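Local coordinates for protein ferritin (Pseudo-nitzschia multiseries, PDB 4IWK) that probably stores iron as a 24-subunit ferritin, oxidising ferrous iron with dioxygen and depositing it as ferric hydroxide, at residues R50-G55 with N122-Q127; S46-E51 with V129-K134; V57-K62 with M118-P123; D86-I91 with G136-K141. All blocks are in the same frame, centred on the assembly; numbering follows the deposited sequence.

In the fold
The chain, the ferritin-like part of a longer protein, begins with helix 3-32 and turns into helix 36-62, which opens three contacts. All end on helix 115-145, in reverse order: 46-51 pairs with 129-134 (contact 2), 50-55 with 122-127 (contact 1) and 57-62 with 118-123 (contact 3). Contact 3 lies within the loop of contact 2, and contact 1 overlaps both, sharing Arg50 and Glu51 with contact 2 and Asn122 and Pro123 with contact 3. Contact 4 starts later, on helix 84-111, and ends at 136-141, so it crosses the other three. Contacts 1 and 2 tie the bundle around its irons; contacts 3 and 4 lie toward opposite ends, with centres about 29 Å apart.

Contact 1 (R50-G55 with N122-Q127); sequences REHGLG and NPFHLQ. With FE (Fe (III) ion), chain G.
His52 and Phe124 form a T-shaped aromatic pair between helix 36-62 and helix 115-145, next to an iron-bearing part of the bundle. The ring centroids are 5.8 Å apart and the planes stand at 89°, with Phe124 presenting its edge to the imidazole. The closest atoms are His52 CD2 and Phe124 CE1, at 4.2 Å; His52 CD2 lies near the plane of the phenyl ring, while Phe124 CE1 comes in obliquely to the imidazole. With CG anti to the carbonyl carbon (chi1 -64°), the His52 ring is carried into the space between the helices. There His52 CD2 meets Phe124, and His52 ND1 binds the ferric ion at 2.5 Å. Water 1 and water 2 are further ligands of that iron, and water 2 also lies in the plane of the imidazole, at its edge. Glu49 and Glu16 complete the metal site. Gln127 approaches obliquely through its aliphatic part, its CG 4.5 Å from His52 CE1. No hydrogen bond crosses between the two segments; the metal bond at ND1 and the edge of Phe124 both limit how the imidazole can turn. Phe124 in turn meets the ring of Phe56 and packs on Leu102 of helix 84-111. A histidine and two glutamates around one iron, inside a four-helix bundle, are the hallmark of the ferroxidase centre of ferritins.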
# COMPACT_ATOMS: atom_id res chain seq x y z
N ARG A 50 7.00 42.94 -12.50
CA ARG A 50 6.27 42.75 -13.76
C ARG A 50 4.91 42.07 -13.51
O ARG A 50 3.93 42.52 -14.11
CB ARG A 50 7.17 41.84 -14.66
CG ARG A 50 6.50 41.68 -16.04
CD ARG A 50 7.51 41.05 -17.01
NE ARG A 50 6.83 40.85 -18.35
CZ ARG A 50 6.14 39.72 -18.51
NH1 ARG A 50 6.03 38.89 -17.49
NH2 ARG A 50 5.45 39.45 -19.59
N GLU A 51 4.85 41.06 -12.61
CA GLU A 51 3.49 40.52 -12.26
C GLU A 51 2.53 41.58 -11.72
O GLU A 51 1.33 41.53 -12.14
CB GLU A 51 3.59 39.34 -11.27
CG GLU A 51 4.34 38.15 -11.84
CD GLU A 51 3.63 37.57 -13.08
OE1 GLU A 51 2.36 37.64 -13.21
OE2 GLU A 51 4.32 37.15 -14.02
N HIS A 52 3.01 42.53 -10.89
CA HIS A 52 2.11 43.60 -10.47
C HIS A 52 1.58 44.37 -11.67
O HIS A 52 0.34 44.66 -11.79
CB HIS A 52 2.81 44.61 -9.58
CG HIS A 52 3.25 44.01 -8.31
ND1 HIS A 52 4.14 44.63 -7.45
CD2 HIS A 52 2.94 42.80 -7.75
CE1 HIS A 52 4.38 43.82 -6.43
NE2 HIS A 52 3.67 42.71 -6.58
N GLY A 53 2.48 44.75 -12.59
CA GLY A 53 2.02 45.56 -13.74
C GLY A 53 0.98 44.71 -14.53
O GLY A 53 0.01 45.27 -15.02
N LEU A 54 1.28 43.43 -14.73
CA LEU A 54 0.32 42.57 -15.47
C LEU A 54 -1.04 42.50 -14.78
O LEU A 54 -2.07 42.46 -15.49
CB LEU A 54 0.83 41.15 -15.64
CG LEU A 54 2.07 41.10 -16.60
CD1 LEU A 54 2.65 39.66 -16.59
CD2 LEU A 54 1.79 41.53 -18.06
N GLY A 55 -1.02 42.50 -13.45
CA GLY A 55 -2.27 42.47 -12.65
C GLY A 55 -3.06 43.73 -12.94
O GLY A 55 -4.31 43.70 -13.11
N ASN A 122 -6.50 47.55 -2.54
CA ASN A 122 -6.18 47.22 -1.14
C ASN A 122 -5.07 46.23 -0.90
O ASN A 122 -4.14 46.50 -0.09
CB ASN A 122 -7.51 46.85 -0.40
CG ASN A 122 -8.31 48.04 -0.07
OD1 ASN A 122 -9.55 47.87 0.12
ND2 ASN A 122 -7.79 49.18 -0.10
N PRO A 123 -5.00 45.10 -1.60
CA PRO A 123 -3.89 44.18 -1.33
C PRO A 123 -2.57 44.73 -1.78
O PRO A 123 -1.54 44.36 -1.19
CB PRO A 123 -4.21 42.93 -2.19
CG PRO A 123 -5.62 43.14 -2.70
CD PRO A 123 -6.14 44.50 -2.33
N PHE A 124 -2.58 45.64 -2.75
CA PHE A 124 -1.30 46.29 -3.11
C PHE A 124 -0.87 47.28 -2.05
O PHE A 124 0.35 47.43 -1.76
CB PHE A 124 -1.47 47.07 -4.46
CG PHE A 124 -1.72 46.11 -5.67
CD1 PHE A 124 -0.61 45.52 -6.31
CD2 PHE A 124 -2.98 45.73 -6.05
CE1 PHE A 124 -0.83 44.59 -7.35
CE2 PHE A 124 -3.23 44.86 -7.10
CZ PHE A 124 -2.15 44.27 -7.74
N HIS A 125 -1.85 47.97 -1.41
CA HIS A 125 -1.42 48.84 -0.32
C HIS A 125 -0.67 48.07 0.78
O HIS A 125 0.38 48.53 1.30
CB HIS A 125 -2.68 49.56 0.29
CG HIS A 125 -3.26 50.57 -0.65
ND1 HIS A 125 -4.63 50.66 -0.93
CD2 HIS A 125 -2.65 51.48 -1.42
CE1 HIS A 125 -4.81 51.67 -1.79
NE2 HIS A 125 -3.62 52.14 -2.12
N LEU A 126 -1.23 46.90 1.13
CA LEU A 126 -0.68 46.10 2.21
C LEU A 126 0.60 45.43 1.78
O LEU A 126 1.50 45.38 2.53
CB LEU A 126 -1.72 45.06 2.67
CG LEU A 126 -2.95 45.76 3.27
CD1 LEU A 126 -3.94 44.67 3.67
CD2 LEU A 126 -2.53 46.56 4.52
N GLN A 127 0.69 45.04 0.49
CA GLN A 127 1.94 44.43 0.02
C GLN A 127 3.06 45.50 0.12
O GLN A 127 4.14 45.14 0.57
CB GLN A 127 1.75 43.92 -1.41
CG GLN A 127 3.11 43.58 -2.13
CD GLN A 127 3.71 42.24 -1.80
OE1 GLN A 127 4.90 41.93 -2.18
NE2 GLN A 127 2.92 41.40 -1.10
FE FE G . 5.18 46.85 -7.46
O HOH W 1 3.70 47.98 -6.55
O HOH W 2 6.11 46.70 -5.57

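Contact 2 (S46-E51 with V129-K134); sequences SAEERE and VNEEDK. With FE (Fe (III) ion), chain I; FE (Fe (III) ion), chain G.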
# COMPACT_ATOMS: atom_id res chain seq x y z
N SER A 46 12.42 41.64 -9.78
CA SER A 46 12.12 42.17 -11.11
C SER A 46 10.90 41.37 -11.69
O SER A 46 10.03 41.99 -12.32
CB SER A 46 13.33 41.89 -12.02
OG SER A 46 13.07 42.32 -13.31
N ALA A 47 10.85 40.06 -11.46
CA ALA A 47 9.71 39.30 -12.02
C ALA A 47 8.44 39.67 -11.25
O ALA A 47 7.37 39.75 -11.90
CB ALA A 47 10.00 37.78 -11.83
N GLU A 48 8.52 39.88 -9.94
CA GLU A 48 7.31 40.18 -9.12
C GLU A 48 6.75 41.53 -9.57
O GLU A 48 5.55 41.67 -9.71
CB GLU A 48 7.70 40.15 -7.66
CG GLU A 48 6.50 40.30 -6.78
CD GLU A 48 6.96 40.57 -5.39
OE1 GLU A 48 7.37 39.57 -4.71
OE2 GLU A 48 7.02 41.80 -5.06
N GLU A 49 7.61 42.53 -9.79
CA GLU A 49 7.03 43.84 -10.21
C GLU A 49 6.43 43.72 -11.59
O GLU A 49 5.39 44.38 -11.85
CB GLU A 49 8.18 44.88 -10.32
CG GLU A 49 8.86 45.17 -9.00
CD GLU A 49 8.00 45.99 -8.09
OE1 GLU A 49 6.89 46.27 -8.50
OE2 GLU A 49 8.53 46.53 -7.12
N ARG A 50 7.00 42.94 -12.50
CA ARG A 50 6.27 42.75 -13.76
C ARG A 50 4.91 42.07 -13.51
O ARG A 50 3.93 42.52 -14.11
CB ARG A 50 7.17 41.84 -14.66
CG ARG A 50 6.50 41.68 -16.04
CD ARG A 50 7.51 41.05 -17.01
NE ARG A 50 6.83 40.85 -18.35
CZ ARG A 50 6.14 39.72 -18.51
NH1 ARG A 50 6.03 38.89 -17.49
NH2 ARG A 50 5.45 39.45 -19.59
N GLU A 51 4.85 41.06 -12.61
CA GLU A 51 3.49 40.52 -12.26
C GLU A 51 2.53 41.58 -11.72
O GLU A 51 1.33 41.53 -12.14
CB GLU A 51 3.59 39.34 -11.27
CG GLU A 51 4.34 38.15 -11.84
CD GLU A 51 3.63 37.57 -13.08
OE1 GLU A 51 2.36 37.64 -13.21
OE2 GLU A 51 4.32 37.15 -14.02
N VAL A 129 3.38 47.96 2.26
CA VAL A 129 3.86 48.06 3.64
C VAL A 129 4.86 46.93 3.93
O VAL A 129 5.92 47.15 4.54
CB VAL A 129 2.62 47.93 4.63
CG1 VAL A 129 3.11 47.68 6.05
CG2 VAL A 129 1.78 49.18 4.47
N ASN A 130 4.58 45.73 3.46
CA ASN A 130 5.46 44.62 3.75
C ASN A 130 6.81 44.78 2.99
O ASN A 130 7.87 44.54 3.55
CB ASN A 130 4.81 43.35 3.32
CG ASN A 130 3.68 42.93 4.31
OD1 ASN A 130 3.53 43.54 5.39
ND2 ASN A 130 2.80 41.97 3.88
N GLU A 131 6.69 45.23 1.75
CA GLU A 131 7.95 45.36 0.92
C GLU A 131 8.81 46.49 1.47
O GLU A 131 10.11 46.30 1.60
CB GLU A 131 7.62 45.70 -0.53
CG GLU A 131 6.89 44.52 -1.18
CD GLU A 131 6.93 44.58 -2.68
OE1 GLU A 131 7.41 45.64 -3.15
OE2 GLU A 131 6.48 43.66 -3.35
N GLU A 132 8.22 47.62 1.84
CA GLU A 132 9.08 48.70 2.39
C GLU A 132 9.76 48.23 3.70
O GLU A 132 10.94 48.61 3.95
CB GLU A 132 8.32 49.98 2.62
CG GLU A 132 7.93 50.70 1.31
CD GLU A 132 7.42 52.10 1.54
OE1 GLU A 132 7.86 52.74 2.51
OE2 GLU A 132 6.52 52.55 0.84
N ASP A 133 9.05 47.49 4.51
CA ASP A 133 9.62 47.06 5.76
C ASP A 133 10.79 46.10 5.49
O ASP A 133 11.84 46.24 6.16
CB ASP A 133 8.52 46.29 6.57
CG ASP A 133 9.07 45.59 7.81
OD1 ASP A 133 9.46 46.31 8.73
OD2 ASP A 133 9.07 44.38 7.83
N LYS A 134 10.60 45.11 4.58
CA LYS A 134 11.61 44.10 4.26
C LYS A 134 12.88 44.83 3.68
O LYS A 134 13.99 44.53 4.13
CB LYS A 134 11.01 43.15 3.22
CG LYS A 134 12.02 42.15 2.72
CD LYS A 134 11.35 40.81 2.55
CE LYS A 134 12.33 39.83 1.79
NZ LYS A 134 11.62 38.60 1.19
FE FE I . 7.87 46.04 -5.18
FE FE G . 5.18 46.85 -7.46
O HOH W 1 3.70 47.98 -6.55
O HOH W 2 6.11 46.70 -5.57
O HOH W 3 8.06 44.24 -5.39
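Glu48 and Glu49 of helix 36-62 reach across the bundle to Glu131 of helix 115-145, and iron joins them. Metal coordination comes first. Glu49 is bent at its second torsion (chi2 -72°), which swings the carboxylate between two ferric ions: Glu49 OE1 binds the chain G iron and Glu49 OE2 the chain I iron, each at 2.1 Å. Glu131 OE1 holds the chain I iron from the other helix, also at 2.1 Å. Water 2 links the same two irons. Glu16 and His52 complete the protein ligands of the first iron, and Glu95 those of the second.

The other interaction is a close approach of carboxylates. Glu48 and Glu131 stretch toward each other on straight chains from the two helices, their carboxylate planes 36° apart, and Glu48 OE2 stands 2.6 Å from Glu131 OE2. This is no hydrogen bond: both oxygens bind a third iron, shared with Glu45. Glu131 thus bridges the second and third irons as Glu49 bridges the first and second. Such a concentration of acidic groups is probably tolerable because the cations offset it, and two metals sharing a carboxylate and water 2 are consistent with oxidation of iron in pairs at a ferroxidase centre.

Contact 3 (V57-K62 with M118-P123); sequences VDFANK and MAFLNP
Phe59 and Phe120 stack in an aromatic cluster toward one end of the four-helix bundle, where helix 36-62 finishes and the antiparallel helix 115-145 is still in its first turns. The pair is an offset stack: the centroids lie 4.2 Å apart and the planes are inclined by 18°. Each CG is anti to its own backbone N (chi1 180° for Phe59, 175° for Phe120), and the side chains run antiparallel alongside one another, each ring lying beside the stem of the other. The overlap therefore includes the stems as well as the rings. Phe59 CB lies over the face of the Phe120 ring, 3.8 Å from its centroid, and Phe120 CB lies over the Phe59 ring, 4.1 Å from that centroid, a reciprocal pair of CH-pi contacts. Phe59 CG stands above the centre of the Phe120 ring, whereas Phe120 CG is displaced toward the rim of Phe59.

Phe120 also meets Phe124 and, edge-to-face, Phe56, and Leu126 of a neighbouring subunit packs on both members of the stack, so the pair belongs to a subunit interface as well. An alanine in place of Phe120 would probably leave one face of Phe59 without its partner and open a gap between the two helices beside Phe56 and Phe124. The closest approach lies within the rings, where Phe59 CD1 is 3.5 Å from Phe120 CD1.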
# COMPACT_ATOMS: atom_id res chain seq x y z
N VAL A 57 -2.85 45.59 -15.74
CA VAL A 57 -3.34 45.57 -17.14
C VAL A 57 -4.59 44.68 -17.20
O VAL A 57 -5.59 45.11 -17.85
CB VAL A 57 -2.27 44.93 -18.06
CG1 VAL A 57 -2.91 44.63 -19.44
CG2 VAL A 57 -1.12 45.92 -18.19
N ASP A 58 -4.57 43.53 -16.52
CA ASP A 58 -5.74 42.57 -16.58
C ASP A 58 -6.98 43.28 -15.98
O ASP A 58 -8.02 43.26 -16.59
CB ASP A 58 -5.39 41.33 -15.75
CG ASP A 58 -6.49 40.28 -15.83
OD1 ASP A 58 -7.10 40.11 -16.90
OD2 ASP A 58 -6.78 39.73 -14.80
N PHE A 59 -6.80 43.96 -14.81
CA PHE A 59 -8.01 44.61 -14.23
C PHE A 59 -8.45 45.75 -15.12
O PHE A 59 -9.68 45.92 -15.38
CB PHE A 59 -7.67 45.19 -12.83
CG PHE A 59 -8.82 45.86 -12.20
CD1 PHE A 59 -9.75 45.11 -11.49
CD2 PHE A 59 -8.96 47.22 -12.35
CE1 PHE A 59 -10.83 45.75 -10.89
CE2 PHE A 59 -10.05 47.90 -11.74
CZ PHE A 59 -10.99 47.12 -11.01
N ALA A 60 -7.53 46.51 -15.70
CA ALA A 60 -7.93 47.64 -16.59
C ALA A 60 -8.70 47.11 -17.77
O ALA A 60 -9.76 47.68 -18.15
CB ALA A 60 -6.72 48.46 -17.08
N ASN A 61 -8.25 45.99 -18.37
CA ASN A 61 -8.97 45.40 -19.51
C ASN A 61 -10.40 45.07 -19.11
O ASN A 61 -11.36 45.38 -19.83
CB ASN A 61 -8.30 44.08 -20.04
CG ASN A 61 -6.91 44.34 -20.75
OD1 ASN A 61 -6.58 45.48 -21.12
ND2 ASN A 61 -6.08 43.31 -20.80
N LYS A 62 -10.55 44.44 -17.94
CA LYS A 62 -11.89 43.98 -17.47
C LYS A 62 -12.73 45.19 -17.17
O LYS A 62 -13.98 45.11 -17.44
CB LYS A 62 -11.74 43.12 -16.19
CG LYS A 62 -11.16 41.75 -16.54
CD LYS A 62 -11.06 40.76 -15.40
CE LYS A 62 -10.27 41.25 -14.24
NZ LYS A 62 -10.31 40.06 -13.30
N MET A 118 -10.85 51.14 -5.69
CA MET A 118 -10.24 51.16 -4.36
C MET A 118 -10.12 49.78 -3.78
O MET A 118 -9.16 49.47 -3.09
CB MET A 118 -11.10 51.99 -3.38
CG MET A 118 -10.91 53.47 -3.77
SD MET A 118 -11.73 54.58 -2.56
CE MET A 118 -13.42 54.34 -3.16
N ALA A 119 -11.13 48.93 -4.00
CA ALA A 119 -11.05 47.55 -3.50
C ALA A 119 -9.92 46.72 -4.18
O ALA A 119 -9.17 45.97 -3.54
CB ALA A 119 -12.38 46.82 -3.74
N PHE A 120 -9.76 46.96 -5.51
CA PHE A 120 -8.65 46.29 -6.17
C PHE A 120 -7.29 46.66 -5.59
O PHE A 120 -6.41 45.84 -5.57
CB PHE A 120 -8.74 46.69 -7.69
CG PHE A 120 -7.57 46.15 -8.52
CD1 PHE A 120 -7.50 44.81 -8.82
CD2 PHE A 120 -6.57 47.02 -8.92
CE1 PHE A 120 -6.40 44.28 -9.59
CE2 PHE A 120 -5.46 46.50 -9.67
CZ PHE A 120 -5.39 45.14 -9.98
N LEU A 121 -7.13 47.94 -5.22
CA LEU A 121 -5.84 48.44 -4.74
C LEU A 121 -5.50 47.92 -3.34
O LEU A 121 -4.31 47.85 -2.97
CB LEU A 121 -5.80 49.97 -4.74
CG LEU A 121 -6.00 50.67 -6.09
CD1 LEU A 121 -5.97 52.16 -5.91
CD2 LEU A 121 -4.78 50.22 -6.96
N ASN A 122 -6.50 47.55 -2.54
CA ASN A 122 -6.18 47.22 -1.14
C ASN A 122 -5.07 46.23 -0.90
O ASN A 122 -4.14 46.50 -0.09
CB ASN A 122 -7.51 46.85 -0.40
CG ASN A 122 -8.31 48.04 -0.07
OD1 ASN A 122 -9.55 47.87 0.12
ND2 ASN A 122 -7.79 49.18 -0.10
N PRO A 123 -5.00 45.10 -1.60
CA PRO A 123 -3.89 44.18 -1.33
C PRO A 123 -2.57 44.73 -1.78
O PRO A 123 -1.54 44.36 -1.19
CB PRO A 123 -4.21 42.93 -2.19
CG PRO A 123 -5.62 43.14 -2.70
CD PRO A 123 -6.14 44.50 -2.33

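Contact 4 (D86-I91 with G136-K141); sequences DVWQSI and GSILAK
Trp88 extends from helix 84-111 onto Ile138 and Leu139 of helix 115-145. Its CB is the first atom to touch, with Leu139 CD1 at 3.7 Å. Beyond CB, CG lies anti to the carbonyl carbon (chi1 -74°), and the indole turns one face to Ile138. The methyl CG2 of Ile138 sits almost exactly over the six-membered ring, 3.5 Å from its centroid and 2° off the normal, a CH-pi contact in which it is nearly equidistant from all six carbons. At the far end of the ring, Trp88 CZ3 and CH2 each also meet Ile138 CD1 at 3.9 Å.

These two helices are antiparallel neighbours in the ferritin four-helix bundle: the axes of 86-91 and 136-141 approach to 9.5 Å, with an angle of 162° between their N-to-C directions. Helix 36-62 adds Met38 and Met42 around the indole, and helix 3-32 adds Phe30, so all four long helices meet at this residue. A serine in place of Trp88 would probably leave Ile138 CG2 with no aromatic face to rest on and open a gap between the helices.

Leu139, with CG anti to the backbone N, directs its other methyl to the next residue along: Leu139 CD2 lies 3.4 Å from Gln89 OE1. The amide nitrogen of that glutamine, NE2, is hydrogen-bonded to Glu93 OE2, one turn further on in the same helix.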
# COMPACT_ATOMS: atom_id res chain seq x y z
N ASP A 86 24.63 51.36 -1.74
CA ASP A 86 24.07 52.29 -2.68
C ASP A 86 22.90 51.62 -3.41
O ASP A 86 21.89 52.28 -3.71
CB ASP A 86 25.10 52.67 -3.75
CG ASP A 86 26.29 53.48 -3.21
OD1 ASP A 86 26.13 54.15 -2.15
OD2 ASP A 86 27.34 53.51 -3.90
N VAL A 87 23.09 50.37 -3.81
CA VAL A 87 22.06 49.69 -4.59
C VAL A 87 20.78 49.53 -3.68
O VAL A 87 19.68 49.88 -4.11
CB VAL A 87 22.49 48.28 -5.01
CG1 VAL A 87 21.40 47.70 -5.96
CG2 VAL A 87 23.81 48.40 -5.82
N TRP A 88 20.95 48.98 -2.47
CA TRP A 88 19.77 48.81 -1.61
C TRP A 88 19.06 50.11 -1.29
O TRP A 88 17.87 50.17 -1.19
CB TRP A 88 20.21 48.09 -0.34
CG TRP A 88 20.47 46.59 -0.61
CD1 TRP A 88 21.66 45.99 -0.73
CD2 TRP A 88 19.46 45.58 -0.81
NE1 TRP A 88 21.48 44.62 -0.93
CE2 TRP A 88 20.14 44.38 -1.04
CE3 TRP A 88 18.04 45.59 -0.79
CZ2 TRP A 88 19.47 43.16 -1.23
CZ3 TRP A 88 17.36 44.38 -1.02
CH2 TRP A 88 18.10 43.19 -1.23
N GLN A 89 19.81 51.18 -1.13
CA GLN A 89 19.18 52.48 -0.89
C GLN A 89 18.34 52.95 -2.10
O GLN A 89 17.20 53.43 -1.97
CB GLN A 89 20.32 53.53 -0.56
CG GLN A 89 19.74 54.98 -0.54
CD GLN A 89 18.86 55.23 0.73
OE1 GLN A 89 19.19 54.72 1.78
NE2 GLN A 89 17.72 55.93 0.59
N SER A 90 18.87 52.70 -3.30
CA SER A 90 18.04 52.98 -4.49
C SER A 90 16.78 52.09 -4.56
O SER A 90 15.72 52.59 -5.01
CB SER A 90 18.84 52.76 -5.77
OG SER A 90 19.85 53.79 -5.90
N ILE A 91 16.89 50.83 -4.13
CA ILE A 91 15.72 49.93 -4.20
C ILE A 91 14.71 50.43 -3.12
O ILE A 91 13.50 50.42 -3.37
CB ILE A 91 16.13 48.51 -3.92
CG1 ILE A 91 17.05 48.05 -5.09
CG2 ILE A 91 14.95 47.58 -3.72
CD1 ILE A 91 16.35 48.18 -6.41
N GLY A 136 13.79 47.99 4.00
CA GLY A 136 14.40 48.85 4.99
C GLY A 136 15.20 47.96 5.93
O GLY A 136 16.29 48.36 6.37
N SER A 137 14.73 46.76 6.27
CA SER A 137 15.45 45.91 7.21
C SER A 137 16.73 45.35 6.56
O SER A 137 17.78 45.29 7.19
CB SER A 137 14.55 44.73 7.63
OG SER A 137 15.28 43.76 8.35
N ILE A 138 16.65 44.96 5.29
CA ILE A 138 17.88 44.50 4.62
C ILE A 138 18.93 45.63 4.53
O ILE A 138 20.16 45.38 4.81
CB ILE A 138 17.53 43.94 3.17
CG1 ILE A 138 16.72 42.67 3.30
CG2 ILE A 138 18.88 43.72 2.42
CD1 ILE A 138 16.03 42.20 1.98
N LEU A 139 18.47 46.82 4.13
CA LEU A 139 19.35 48.01 4.06
C LEU A 139 20.03 48.18 5.45
O LEU A 139 21.23 48.45 5.54
CB LEU A 139 18.57 49.25 3.65
CG LEU A 139 19.37 50.53 3.66
CD1 LEU A 139 20.51 50.36 2.62
CD2 LEU A 139 18.42 51.70 3.21
N ALA A 140 19.25 48.02 6.54
CA ALA A 140 19.85 48.24 7.86
C ALA A 140 20.93 47.18 8.11
O ALA A 140 22.00 47.51 8.69
CB ALA A 140 18.75 48.14 8.97
N LYS A 141 20.65 45.93 7.79
CA LYS A 141 21.67 44.88 8.01
C LYS A 141 22.93 45.12 7.11
O LYS A 141 24.09 44.97 7.53
CB LYS A 141 21.06 43.52 7.65
CG LYS A 141 19.94 43.08 8.63
CD LYS A 141 19.28 41.86 7.95
CE LYS A 141 18.07 41.28 8.68
NZ LYS A 141 17.40 42.42 9.42